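Local coordinates for protein myroilysin (Myroides profundi, PDB 5CZW) that probably cleaves internal peptide bonds as a zinc-dependent metalloendopeptidase of the astacin family, held latent here by a propeptide cysteine on the metal, at residues H147-P152 / A185-T190. The protein carries 1 engineered substitution. Numbering follows the deposited sequence.
Sequences HEHQHP and ATYSTT. With ZN (zinc ion), chain B.
H149 and H151 both carry CG anti to the backbone N (chi1 169° and -167°), which turns CG of each toward residues 187-190, while Y187 has CG anti to its carbonyl carbon, and its hydroxyl comes up to H147. H147 ND1 donates to Y187 OH (2.9 Å, 162°) close to the imidazole plane; NE2 of the same ring binds zinc at 2.1 Å, completing a site with H137, H141 and C23. Y187 OH also bonds D25, and Y205 stacks on the tyrosine ring. The edge of Y187 meets a face of H149 in a T-shaped pair, CD1 lying 3.9 Å from H149 CG. Farther out, S188 O sits over the centre of the H151 ring, and H149 NE2 and H151 ND1 share a weak hydrogen bond at 3.3 Å. H151 NE2 is hydrogen-bonded to N155 ND2. H151 N donates to T190 OG1 (3.0 Å). An alanine at H151 would probably leave S188 O without the ring it lies over, and H149 NE2 and N155 without the imidazole. The third zinc histidine of the astacin-type site thus has its rotation fixed at both ring nitrogens, and the D25–Y187–H147 chain, which ties the metal to the region next to C23, would probably polarise the imidazole toward zinc.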
ATOM      1  N   HIS A 147       6.623   2.935   5.484  1.00  9.64           N
ATOM      2  CA  HIS A 147       7.282   1.725   5.615  1.00 10.36           C
ATOM      3  C   HIS A 147       8.282   1.620   6.772  1.00 11.67           C
ATOM      4  O   HIS A 147       9.104   2.511   6.995  1.00 13.06           O
ATOM      5  CB  HIS A 147       8.052   1.415   4.338  1.00 10.24           C
ATOM      6  CG  HIS A 147       7.160   0.947   3.218  1.00  9.94           C
ATOM      7  ND1 HIS A 147       7.267   1.430   1.936  1.00  9.77           N
ATOM      8  CD2 HIS A 147       6.053   0.148   3.203  1.00 10.15           C
ATOM      9  CE1 HIS A 147       6.322   0.914   1.180  1.00 12.10           C
ATOM     10  NE2 HIS A 147       5.660   0.076   1.909  1.00  9.44           N
ATOM     11  N   GLU A 148       8.287   0.482   7.395  1.00 12.45           N
ATOM     12  CA  GLU A 148       9.439   0.037   8.248  1.00 13.81           C
ATOM     13  C   GLU A 148      10.395  -0.749   7.395  1.00 14.60           C
ATOM     14  O   GLU A 148       9.981  -1.668   6.720  1.00 15.80           O
ATOM     15  CB  GLU A 148       8.937  -0.885   9.362  1.00 13.73           C
ATOM     16  CG  GLU A 148       8.042  -0.153  10.383  1.00 14.71           C
ATOM     17  CD  GLU A 148       8.833   0.837  11.243  1.00 15.57           C
ATOM     18  OE1 GLU A 148       9.988   0.516  11.730  1.00 15.55           O
ATOM     19  OE2 GLU A 148       8.349   1.998  11.354  1.00 14.94           O
ATOM     20  N   HIS A 149      11.654  -0.334   7.335  1.00 15.41           N
ATOM     21  CA  HIS A 149      12.639  -1.041   6.504  1.00 14.43           C
ATOM     22  C   HIS A 149      13.931  -1.105   7.310  1.00 15.42           C
ATOM     23  O   HIS A 149      14.475  -0.103   7.650  1.00 18.37           O
ATOM     24  CB  HIS A 149      12.864  -0.291   5.238  1.00 14.73           C
ATOM     25  CG  HIS A 149      14.018  -0.804   4.465  1.00 14.06           C
ATOM     26  ND1 HIS A 149      14.008  -2.036   3.859  1.00 15.10           N
ATOM     27  CD2 HIS A 149      15.202  -0.239   4.172  1.00 13.98           C
ATOM     28  CE1 HIS A 149      15.171  -2.232   3.251  1.00 15.95           C
ATOM     29  NE2 HIS A 149      15.904  -1.140   3.418  1.00 16.29           N
ATOM     30  N   GLN A 150      14.330  -2.313   7.654  1.00 15.41           N
ATOM     31  CA  GLN A 150      15.560  -2.572   8.370  1.00 20.39           C
ATOM     32  C   GLN A 150      16.506  -2.909   7.263  1.00 17.48           C
ATOM     33  O   GLN A 150      16.337  -3.937   6.615  1.00 17.51           O
ATOM     34  CB  GLN A 150      15.341  -3.814   9.279  1.00 24.47           C
ATOM     35  CG  GLN A 150      16.417  -4.065  10.323  1.00 32.29           C
ATOM     36  CD  GLN A 150      16.369  -2.985  11.380  1.00 38.95           C
ATOM     37  OE1 GLN A 150      17.397  -2.528  11.855  1.00 48.14           O
ATOM     38  NE2 GLN A 150      15.154  -2.498  11.682  1.00 43.96           N
ATOM     39  N   HIS A 151      17.442  -2.008   6.994  1.00 15.95           N
ATOM     40  CA  HIS A 151      18.386  -2.190   5.936  1.00 17.71           C
ATOM     41  C   HIS A 151      19.391  -3.336   6.218  1.00 16.57           C
ATOM     42  O   HIS A 151      20.005  -3.349   7.270  1.00 16.10           O
ATOM     43  CB  HIS A 151      19.137  -0.883   5.633  1.00 18.27           C
ATOM     44  CG  HIS A 151      19.874  -0.984   4.350  1.00 21.61           C
ATOM     45  ND1 HIS A 151      19.209  -1.052   3.145  1.00 23.38           N
ATOM     46  CD2 HIS A 151      21.190  -1.163   4.071  1.00 20.95           C
ATOM     47  CE1 HIS A 151      20.084  -1.253   2.176  1.00 23.47           C
ATOM     48  NE2 HIS A 151      21.293  -1.285   2.709  1.00 22.26           N
ATOM     49  N   PRO A 152      19.510  -4.313   5.298  1.00 15.02           N
ATOM     50  CA  PRO A 152      20.421  -5.388   5.696  1.00 15.85           C
ATOM     51  C   PRO A 152      21.887  -4.971   5.574  1.00 16.35           C
ATOM     52  O   PRO A 152      22.232  -4.159   4.700  1.00 15.75           O
ATOM     53  CB  PRO A 152      20.180  -6.415   4.639  1.00 15.80           C
ATOM     54  CG  PRO A 152      19.772  -5.672   3.432  1.00 18.50           C
ATOM     55  CD  PRO A 152      18.840  -4.669   4.035  1.00 16.87           C
ATOM     56  N   ALA A 185      17.686   5.095  -3.339  1.00 21.70           N
ATOM     57  CA  ALA A 185      18.167   6.048  -2.327  1.00 23.54           C
ATOM     58  C   ALA A 185      17.370   5.847  -1.041  1.00 21.85           C
ATOM     59  O   ALA A 185      17.947   5.673   0.041  1.00 23.10           O
ATOM     60  CB  ALA A 185      17.964   7.444  -2.845  1.00 22.83           C
ATOM     61  N   THR A 186      16.026   5.931  -1.157  1.00 20.30           N
ATOM     62  CA  THR A 186      15.156   5.762   0.005  1.00 20.12           C
ATOM     63  C   THR A 186      15.424   4.450   0.790  1.00 18.91           C
ATOM     64  O   THR A 186      15.529   4.454   2.039  1.00 18.44           O
ATOM     65  CB  THR A 186      13.686   5.762  -0.485  1.00 22.11           C
ATOM     66  OG1 THR A 186      13.426   7.007  -1.140  1.00 26.17           O
ATOM     67  CG2 THR A 186      12.723   5.500   0.648  1.00 20.55           C
ATOM     68  N   TYR A 187      15.547   3.345   0.049  1.00 17.87           N
ATOM     69  CA  TYR A 187      15.709   2.010   0.691  1.00 15.60           C
ATOM     70  C   TYR A 187      17.188   1.530   0.770  1.00 18.74           C
ATOM     71  O   TYR A 187      17.445   0.327   0.752  1.00 22.03           O
ATOM     72  CB  TYR A 187      14.805   0.983   0.042  1.00 16.11           C
ATOM     73  CG  TYR A 187      13.392   1.435   0.218  1.00 14.61           C
ATOM     74  CD1 TYR A 187      12.815   1.418   1.454  1.00 15.45           C
ATOM     75  CD2 TYR A 187      12.655   1.883  -0.837  1.00 16.44           C
ATOM     76  CE1 TYR A 187      11.516   1.891   1.694  1.00 16.69           C
ATOM     77  CE2 TYR A 187      11.341   2.326  -0.621  1.00 14.84           C
ATOM     78  CZ  TYR A 187      10.774   2.259   0.607  1.00 15.19           C
ATOM     79  OH  TYR A 187       9.504   2.826   0.804  1.00 16.74           O
ATOM     80  N   SER A 188      18.124   2.468   0.812  1.00 17.87           N
ATOM     81  CA  SER A 188      19.542   2.133   1.018  1.00 19.90           C
ATOM     82  C   SER A 188      19.926   2.300   2.476  1.00 17.57           C
ATOM     83  O   SER A 188      21.070   2.060   2.885  1.00 18.81           O
ATOM     84  CB  SER A 188      20.422   3.004   0.168  1.00 19.74           C
ATOM     85  OG  SER A 188      20.347   4.322   0.654  1.00 20.97           O
ATOM     86  N   THR A 189      18.971   2.727   3.300  1.00 18.72           N
ATOM     87  CA  THR A 189      19.200   2.925   4.719  1.00 19.19           C
ATOM     88  C   THR A 189      17.908   2.595   5.463  1.00 17.36           C
ATOM     89  O   THR A 189      16.823   2.530   4.889  1.00 14.84           O
ATOM     90  CB  THR A 189      19.671   4.385   4.983  1.00 22.45           C
ATOM     91  OG1 THR A 189      20.950   4.608   4.360  1.00 28.71           O
ATOM     92  CG2 THR A 189      19.788   4.699   6.446  1.00 25.95           C
ATOM     93  N   THR A 190      18.052   2.286   6.736  1.00 18.60           N
ATOM     94  CA  THR A 190      16.935   1.943   7.592  1.00 19.44           C
ATOM     95  C   THR A 190      15.931   3.111   7.658  1.00 21.05           C
ATOM     96  O   THR A 190      16.321   4.281   7.734  1.00 24.04           O
ATOM     97  CB  THR A 190      17.458   1.542   8.999  1.00 18.14           C
ATOM     98  OG1 THR A 190      18.053   0.240   8.915  1.00 19.21           O
ATOM     99  CG2 THR A 190      16.302   1.565  10.073  1.00 19.39           C
TER
HETATM  100 ZN    ZN B 301       3.646  -0.321   1.720  1.00 16.66          ZN